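PDB 2QSV: uncharacterized protein from Porphyromonas gingivalis, which is of unknown function, possibly with cysteine-type peptidase activity, and whose C-terminal part, described here, folds into two Ig-like domains. Local coordinates for residues Ala138-Leu152 against Arg168-Ile181. Numbering follows the deposited sequence.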
ATOM      1  N   ALA A 138      19.356  -4.668 -10.429  1.00 30.25           N
ATOM      2  CA  ALA A 138      19.121  -3.993 -11.692  1.00 28.25           C
ATOM      3  C   ALA A 138      18.921  -2.509 -11.384  1.00 27.00           C
ATOM      4  O   ALA A 138      18.782  -2.109 -10.227  1.00 25.94           O
ATOM      5  CB  ALA A 138      17.889  -4.582 -12.418  1.00 28.82           C
ATOM      6  N   ALA A 139      18.896  -1.683 -12.410  1.00 26.06           N
ATOM      7  CA  ALA A 139      18.698  -0.251 -12.198  1.00 26.29           C
ATOM      8  C   ALA A 139      17.819   0.276 -13.310  1.00 24.77           C
ATOM      9  O   ALA A 139      18.046  -0.025 -14.445  1.00 27.02           O
ATOM     10  CB  ALA A 139      20.033   0.458 -12.175  1.00 26.28           C
ATOM     11  N   ILE A 140      16.780   1.011 -12.978  1.00 23.09           N
ATOM     12  CA  ILE A 140      15.977   1.639 -13.994  1.00 21.95           C
ATOM     13  C   ILE A 140      16.221   3.132 -13.886  1.00 21.68           C
ATOM     14  O   ILE A 140      16.136   3.694 -12.801  1.00 21.89           O
ATOM     15  CB  ILE A 140      14.473   1.291 -13.817  1.00 22.45           C
ATOM     16  CG1 ILE A 140      14.198  -0.141 -14.361  1.00 24.01           C
ATOM     17  CG2 ILE A 140      13.539   2.287 -14.513  1.00 23.02           C
ATOM     18  CD1 ILE A 140      12.799  -0.626 -14.074  1.00 22.56           C
ATOM     19  N   GLU A 141      16.513   3.768 -15.015  1.00 20.48           N
ATOM     20  CA  GLU A 141      16.697   5.201 -15.040  1.00 20.67           C
ATOM     21  C   GLU A 141      15.363   5.915 -15.064  1.00 20.22           C
ATOM     22  O   GLU A 141      14.480   5.661 -15.911  1.00 21.09           O
ATOM     23  CB  GLU A 141      17.576   5.619 -16.243  1.00 20.09           C
ATOM     24  CG  GLU A 141      17.789   7.146 -16.275  1.00 24.28           C
ATOM     25  CD  GLU A 141      18.778   7.626 -17.346  1.00 29.65           C
ATOM     26  OE1 GLU A 141      18.807   7.106 -18.455  1.00 35.80           O
ATOM     27  OE2 GLU A 141      19.493   8.588 -17.087  1.00 35.53           O
ATOM     28  N   ILE A 142      15.189   6.795 -14.109  1.00 19.13           N
ATOM     29  CA  ILE A 142      14.007   7.572 -14.058  1.00 19.73           C
ATOM     30  C   ILE A 142      14.322   8.986 -14.522  1.00 21.19           C
ATOM     31  O   ILE A 142      15.136   9.661 -13.918  1.00 20.34           O
ATOM     32  CB  ILE A 142      13.431   7.615 -12.635  1.00 19.99           C
ATOM     33  CG1 ILE A 142      12.946   6.206 -12.186  1.00 17.45           C
ATOM     34  CG2 ILE A 142      12.341   8.705 -12.566  1.00 18.74           C
ATOM     35  CD1 ILE A 142      12.396   6.213 -10.715  1.00 18.21           C
ATOM     36  N   ARG A 143      13.569   9.451 -15.503  0.50 19.84           N
ATOM     37  CA  ARG A 143      13.879  10.675 -16.148  0.50 19.57           C
ATOM     38  C   ARG A 143      12.776  11.700 -15.887  0.50 19.37           C
ATOM     39  O   ARG A 143      11.582  11.358 -15.930  0.50 17.30           O
ATOM     40  CB  ARG A 143      13.974  10.371 -17.624  0.50 19.43           C
ATOM     41  CG  ARG A 143      14.924  11.222 -18.334  0.50 19.93           C
ATOM     42  CD  ARG A 143      14.992  10.852 -19.786  0.50 14.37           C
ATOM     43  NE  ARG A 143      14.945  12.082 -20.563  0.50 15.30           N
ATOM     44  CZ  ARG A 143      15.008  12.153 -21.888  0.50 14.30           C
ATOM     45  NH1 ARG A 143      15.104  11.035 -22.605  0.50 15.17           N
ATOM     46  NH2 ARG A 143      14.918  13.340 -22.500  0.50 12.01           N
ATOM     47  N   ASN A 144      13.169  12.948 -15.615  1.00 18.21           N
ATOM     48  CA  ASN A 144      12.209  14.061 -15.591  1.00 17.73           C
ATOM     49  C   ASN A 144      12.231  14.843 -16.883  1.00 18.88           C
ATOM     50  O   ASN A 144      13.265  15.487 -17.270  1.00 16.54           O
ATOM     51  CB  ASN A 144      12.424  14.983 -14.337  1.00 18.10           C
ATOM     52  CG  ASN A 144      11.460  16.179 -14.313  1.00 17.24           C
ATOM     53  OD1 ASN A 144      10.387  16.132 -14.912  1.00 20.60           O
ATOM     54  ND2 ASN A 144      11.816  17.233 -13.583  1.00 16.98           N
ATOM     55  N   VAL A 145      11.094  14.826 -17.592  1.00 19.24           N
ATOM     56  CA  VAL A 145      10.990  15.557 -18.831  1.00 19.37           C
ATOM     57  C   VAL A 145      10.029  16.701 -18.653  1.00 19.97           C
ATOM     58  O   VAL A 145       9.670  17.322 -19.613  1.00 22.49           O
ATOM     59  CB  VAL A 145      10.682  14.676 -20.111  1.00 20.51           C
ATOM     60  CG1 VAL A 145      11.781  13.658 -20.342  1.00 19.44           C
ATOM     61  CG2 VAL A 145       9.274  14.001 -20.022  1.00 18.24           C
ATOM     62  N   GLY A 146       9.610  16.981 -17.430  1.00 20.17           N
ATOM     63  CA  GLY A 146       8.680  18.076 -17.202  1.00 22.40           C
ATOM     64  C   GLY A 146       9.397  19.449 -17.134  1.00 23.78           C
ATOM     65  O   GLY A 146      10.604  19.562 -17.436  1.00 23.48           O
ATOM     66  N   ALA A 147       8.643  20.453 -16.721  1.00 23.98           N
ATOM     67  CA  ALA A 147       9.110  21.852 -16.604  1.00 25.82           C
ATOM     68  C   ALA A 147       9.466  22.204 -15.159  1.00 25.84           C
ATOM     69  O   ALA A 147      10.154  23.156 -14.927  1.00 27.07           O
ATOM     70  CB  ALA A 147       8.044  22.833 -17.170  1.00 24.27           C
ATOM     71  N   GLY A 148       8.979  21.409 -14.211  1.00 25.88           N
ATOM     72  CA  GLY A 148       9.231  21.551 -12.805  1.00 24.51           C
ATOM     73  C   GLY A 148       9.988  20.336 -12.265  1.00 24.88           C
ATOM     74  O   GLY A 148      10.243  19.360 -13.001  1.00 24.59           O
ATOM     75  N   PRO A 149      10.357  20.386 -10.971  1.00 24.34           N
ATOM     76  CA  PRO A 149      11.066  19.273 -10.333  1.00 24.46           C
ATOM     77  C   PRO A 149      10.092  18.079 -10.183  1.00 22.98           C
ATOM     78  O   PRO A 149       8.931  18.247  -9.785  1.00 23.03           O
ATOM     79  CB  PRO A 149      11.461  19.823  -8.942  1.00 24.13           C
ATOM     80  CG  PRO A 149      10.582  20.987  -8.702  1.00 26.69           C
ATOM     81  CD  PRO A 149      10.049  21.484 -10.022  1.00 25.69           C
ATOM     82  N   LEU A 150      10.581  16.907 -10.543  1.00 21.86           N
ATOM     83  CA  LEU A 150       9.859  15.658 -10.351  1.00 20.37           C
ATOM     84  C   LEU A 150      10.169  15.165  -8.962  1.00 19.42           C
ATOM     85  O   LEU A 150      11.358  14.997  -8.616  1.00 18.84           O
ATOM     86  CB  LEU A 150      10.311  14.637 -11.383  1.00 19.82           C
ATOM     87  CG  LEU A 150       9.742  13.195 -11.291  1.00 19.81           C
ATOM     88  CD1 LEU A 150       8.222  13.172 -11.578  1.00 15.92           C
ATOM     89  CD2 LEU A 150      10.518  12.271 -12.291  1.00 15.50           C
ATOM     90  N   ARG A 151       9.124  14.972  -8.152  1.00 17.60           N
ATOM     91  CA  ARG A 151       9.253  14.486  -6.799  1.00 19.31           C
ATOM     92  C   ARG A 151       8.713  13.067  -6.651  1.00 19.78           C
ATOM     93  O   ARG A 151       7.604  12.793  -7.126  1.00 19.13           O
ATOM     94  CB  ARG A 151       8.464  15.408  -5.869  1.00 19.15           C
ATOM     95  CG  ARG A 151       9.011  16.853  -5.849  1.00 24.85           C
ATOM     96  CD  ARG A 151       8.115  17.752  -4.978  1.00 32.60           C
ATOM     97  NE  ARG A 151       8.371  19.152  -5.301  1.00 38.86           N
ATOM     98  CZ  ARG A 151       9.490  19.798  -4.969  1.00 42.71           C
ATOM     99  NH1 ARG A 151      10.458  19.170  -4.306  1.00 43.87           N
ATOM    100  NH2 ARG A 151       9.660  21.072  -5.307  1.00 44.62           N
ATOM    101  N   LEU A 152       9.488  12.193  -6.022  1.00 19.55           N
ATOM    102  CA  LEU A 152       9.095  10.808  -5.816  1.00 20.11           C
ATOM    103  C   LEU A 152       8.642  10.726  -4.383  1.00 20.90           C
ATOM    104  O   LEU A 152       9.471  10.650  -3.473  1.00 21.73           O
ATOM    105  CB  LEU A 152      10.254   9.830  -6.087  1.00 19.92           C
ATOM    106  CG  LEU A 152      11.018   9.923  -7.393  1.00 19.66           C
ATOM    107  CD1 LEU A 152      12.078   8.802  -7.529  1.00 22.39           C
ATOM    108  CD2 LEU A 152      10.126   9.997  -8.646  1.00 21.96           C
ATOM    109  N   ARG A 168      17.815   9.445  -5.686  1.00 21.03           N
ATOM    110  CA  ARG A 168      17.304  10.749  -5.289  1.00 21.73           C
ATOM    111  C   ARG A 168      15.805  10.733  -5.343  1.00 21.90           C
ATOM    112  O   ARG A 168      15.220   9.956  -6.115  1.00 21.57           O
ATOM    113  CB  ARG A 168      17.723  11.810  -6.337  1.00 22.60           C
ATOM    114  CG  ARG A 168      19.158  12.214  -6.270  1.00 25.41           C
ATOM    115  CD  ARG A 168      19.431  13.393  -7.298  1.00 24.94           C
ATOM    116  NE  ARG A 168      18.677  14.565  -6.909  1.00 28.81           N
ATOM    117  CZ  ARG A 168      19.011  15.371  -5.906  1.00 30.88           C
ATOM    118  NH1 ARG A 168      20.105  15.127  -5.201  1.00 29.94           N
ATOM    119  NH2 ARG A 168      18.261  16.434  -5.623  1.00 33.29           N
ATOM    120  N   THR A 169      15.172  11.623  -4.593  1.00 21.82           N
ATOM    121  CA  THR A 169      13.713  11.734  -4.628  1.00 23.42           C
ATOM    122  C   THR A 169      13.248  13.047  -5.218  1.00 23.27           C
ATOM    123  O   THR A 169      12.030  13.304  -5.275  1.00 22.78           O
ATOM    124  CB  THR A 169      13.030  11.572  -3.248  1.00 22.98           C
ATOM    125  OG1 THR A 169      13.565  12.542  -2.349  1.00 25.76           O
ATOM    126  CG2 THR A 169      13.208  10.176  -2.666  1.00 22.32           C
ATOM    127  N   GLU A 170      14.196  13.876  -5.653  1.00 22.65           N
ATOM    128  CA  GLU A 170      13.834  15.087  -6.384  1.00 23.09           C
ATOM    129  C   GLU A 170      14.753  15.205  -7.585  1.00 22.20           C
ATOM    130  O   GLU A 170      15.996  15.119  -7.454  1.00 22.09           O
ATOM    131  CB  GLU A 170      13.870  16.336  -5.506  1.00 24.71           C
ATOM    132  CG  GLU A 170      13.410  17.594  -6.272  1.00 30.28           C
ATOM    133  CD  GLU A 170      13.768  18.906  -5.556  1.00 40.58           C
ATOM    134  OE1 GLU A 170      14.069  18.853  -4.330  1.00 46.37           O
ATOM    135  OE2 GLU A 170      13.743  19.992  -6.208  1.00 40.47           O
ATOM    136  N   ILE A 171      14.128  15.353  -8.754  1.00 21.10           N
ATOM    137  CA  ILE A 171      14.826  15.311 -10.028  1.00 20.19           C
ATOM    138  C   ILE A 171      14.532  16.563 -10.800  1.00 20.55           C
ATOM    139  O   ILE A 171      13.360  16.866 -11.123  1.00 18.09           O
ATOM    140  CB  ILE A 171      14.520  14.035 -10.858  1.00 21.27           C
ATOM    141  CG1 ILE A 171      14.938  12.775 -10.051  1.00 20.38           C
ATOM    142  CG2 ILE A 171      15.403  13.946 -12.120  1.00 20.06           C
ATOM    143  CD1 ILE A 171      13.785  12.119  -9.272  1.00 21.74           C
ATOM    144  N   LYS A 172      15.607  17.292 -11.141  1.00 20.06           N
ATOM    145  CA  LYS A 172      15.413  18.557 -11.893  1.00 21.19           C
ATOM    146  C   LYS A 172      15.020  18.276 -13.351  1.00 19.03           C
ATOM    147  O   LYS A 172      15.335  17.212 -13.867  1.00 19.31           O
ATOM    148  CB  LYS A 172      16.653  19.494 -11.817  1.00 20.40           C
ATOM    149  CG  LYS A 172      17.876  18.911 -12.446  1.00 20.57           C
ATOM    150  CD  LYS A 172      19.119  19.863 -12.302  1.00 23.00           C
ATOM    151  CE  LYS A 172      19.677  19.939 -10.875  1.00 23.70           C
ATOM    152  NZ  LYS A 172      20.746  21.012 -10.786  1.00 27.40           N
ATOM    153  N   PRO A 173      14.377  19.246 -14.022  1.00 18.66           N
ATOM    154  CA  PRO A 173      14.036  19.092 -15.470  1.00 18.46           C
ATOM    155  C   PRO A 173      15.212  18.686 -16.340  1.00 19.74           C
ATOM    156  O   PRO A 173      16.311  19.276 -16.221  1.00 18.48           O
ATOM    157  CB  PRO A 173      13.503  20.464 -15.879  1.00 19.49           C
ATOM    158  CG  PRO A 173      13.077  21.122 -14.588  1.00 17.51           C
ATOM    159  CD  PRO A 173      13.901  20.527 -13.465  1.00 18.25           C
ATOM    160  N   GLY A 174      14.997  17.670 -17.190  1.00 16.26           N
ATOM    161  CA  GLY A 174      16.040  17.076 -17.969  1.00 15.90           C
ATOM    162  C   GLY A 174      17.002  16.173 -17.248  1.00 16.25           C
ATOM    163  O   GLY A 174      17.842  15.535 -17.897  1.00 16.27           O
ATOM    164  N   GLY A 175      16.883  16.108 -15.920  1.00 17.05           N
ATOM    165  CA  GLY A 175      17.726  15.228 -15.139  1.00 18.36           C
ATOM    166  C   GLY A 175      17.161  13.820 -14.976  1.00 19.03           C
ATOM    167  O   GLY A 175      16.055  13.507 -15.441  1.00 16.92           O
ATOM    168  N   SER A 176      17.938  12.971 -14.323  1.00 20.83           N
ATOM    169  CA  SER A 176      17.503  11.605 -14.062  1.00 23.54           C
ATOM    170  C   SER A 176      18.136  11.077 -12.777  1.00 24.18           C
ATOM    171  O   SER A 176      19.102  11.675 -12.222  1.00 24.22           O
ATOM    172  CB  SER A 176      17.806  10.710 -15.253  1.00 24.07           C
ATOM    173  OG  SER A 176      19.200  10.522 -15.365  1.00 29.02           O
ATOM    174  N   THR A 177      17.597   9.967 -12.295  1.00 21.67           N
ATOM    175  CA  THR A 177      18.154   9.282 -11.129  1.00 21.34           C
ATOM    176  C   THR A 177      18.043   7.769 -11.394  1.00 21.11           C
ATOM    177  O   THR A 177      17.291   7.340 -12.267  1.00 21.17           O
ATOM    178  CB  THR A 177      17.509   9.742  -9.798  1.00 21.02           C
ATOM    179  OG1 THR A 177      18.305   9.297  -8.713  1.00 22.21           O
ATOM    180  CG2 THR A 177      16.036   9.213  -9.569  1.00 22.35           C
ATOM    181  N   LEU A 178      18.816   6.970 -10.687  1.00 20.07           N
ATOM    182  CA  LEU A 178      18.653   5.513 -10.809  1.00 20.78           C
ATOM    183  C   LEU A 178      17.733   5.000  -9.707  1.00 20.21           C
ATOM    184  O   LEU A 178      17.824   5.427  -8.550  1.00 18.84           O
ATOM    185  CB  LEU A 178      20.022   4.827 -10.721  1.00 20.71           C
ATOM    186  CG  LEU A 178      20.858   5.049 -11.965  1.00 23.48           C
ATOM    187  CD1 LEU A 178      22.189   4.344 -11.855  1.00 20.95           C
ATOM    188  CD2 LEU A 178      20.096   4.546 -13.150  1.00 23.88           C
ATOM    189  N   LEU A 179      16.810   4.136 -10.111  1.00 20.56           N
ATOM    190  CA  LEU A 179      16.035   3.285  -9.193  1.00 20.02           C
ATOM    191  C   LEU A 179      16.800   2.002  -9.032  1.00 18.67           C
ATOM    192  O   LEU A 179      16.992   1.283  -9.990  1.00 18.01           O
ATOM    193  CB  LEU A 179      14.640   3.005  -9.775  1.00 19.44           C
ATOM    194  CG  LEU A 179      13.651   2.208  -8.891  1.00 19.69           C
ATOM    195  CD1 LEU A 179      13.332   2.936  -7.603  1.00 17.16           C
ATOM    196  CD2 LEU A 179      12.398   1.964  -9.728  1.00 16.17           C
ATOM    197  N   ARG A 180      17.324   1.720  -7.844  1.00 19.81           N
ATOM    198  CA  ARG A 180      18.131   0.503  -7.718  1.00 20.51           C
ATOM    199  C   ARG A 180      17.198  -0.628  -7.260  1.00 21.26           C
ATOM    200  O   ARG A 180      16.630  -0.534  -6.221  1.00 21.80           O
ATOM    201  CB  ARG A 180      19.203   0.643  -6.635  1.00 21.24           C
ATOM    202  CG  ARG A 180      20.031   1.927  -6.728  1.00 26.49           C
ATOM    203  CD  ARG A 180      20.984   1.874  -7.803  1.00 26.12           C
ATOM    204  NE  ARG A 180      21.912   3.020  -7.731  1.00 34.13           N
ATOM    205  CZ  ARG A 180      23.037   3.079  -8.438  1.00 33.70           C
ATOM    206  NH1 ARG A 180      23.355   2.047  -9.199  1.00 35.32           N
ATOM    207  NH2 ARG A 180      23.833   4.152  -8.401  1.00 33.82           N
ATOM    208  N   ILE A 181      17.135  -1.702  -8.026  1.00 22.43           N
ATOM    209  CA  ILE A 181      16.215  -2.814  -7.798  1.00 22.02           C
ATOM    210  C   ILE A 181      17.077  -4.039  -7.434  1.00 22.30           C
ATOM    211  O   ILE A 181      18.180  -4.230  -7.964  1.00 21.43           O
ATOM    212  CB  ILE A 181      15.370  -3.044  -9.072  1.00 22.36           C
ATOM    213  CG1 ILE A 181      14.483  -1.810  -9.294  1.00 20.81           C
ATOM    214  CG2 ILE A 181      14.528  -4.380  -9.024  1.00 21.83           C
ATOM    215  CD1 ILE A 181      14.037  -1.625 -10.729  1.00 19.41           C
TER
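Ala138-Asn144 and Ser176-Ile181 run antiparallel, their axes 4.5 Å apart at closest approach, and a second antiparallel ladder pairs Leu150-Arg151 with Glu170-Ile171. Because the two ladders belong to different sheets of the C-terminal Ig-like β-sandwich, both segments cross from one sheet to the other at this end of the domain. Into the core point Ile140, Ile142, Leu179 and Ile181; CD1 of Ile140 packs 3.7 Å from CD1 of Ile181, and Ile142 reaches Leu179 CB with its own CD1. From the facing sheet, Leu152 and Ile171 pack on each other and help fill the core, where Met120 touches Ile142, Leu150 and Leu152. On the outer face, the extended side chain of Glu141, CG anti to the backbone N (chi1 -180°), brings OE2 to 2.6 Å from Ser176 OG, which donates on the anti side of the carboxylate. On the outside of the other sheet, Arg151 and Glu170 lie side by side in a long salt bridge, Arg151 NH1 to Glu170 OE1 3.6 Å, the guanidinium and carboxylate planes 50° apart. Between the ladders sits buried Asn144. Its OD1 accepts from Gly146 N in an Asx turn and also from Val119 N, while Asn144 O accepts from Gly174 N of the type II turn Lys172-Gly175. Asn144 ND2 donates nearly straight (167°) to Gly148 O at 2.7 Å and, from above the carbonyl plane, to Ile171 O at 2.9 Å, an oxygen that also accepts from Leu150 N.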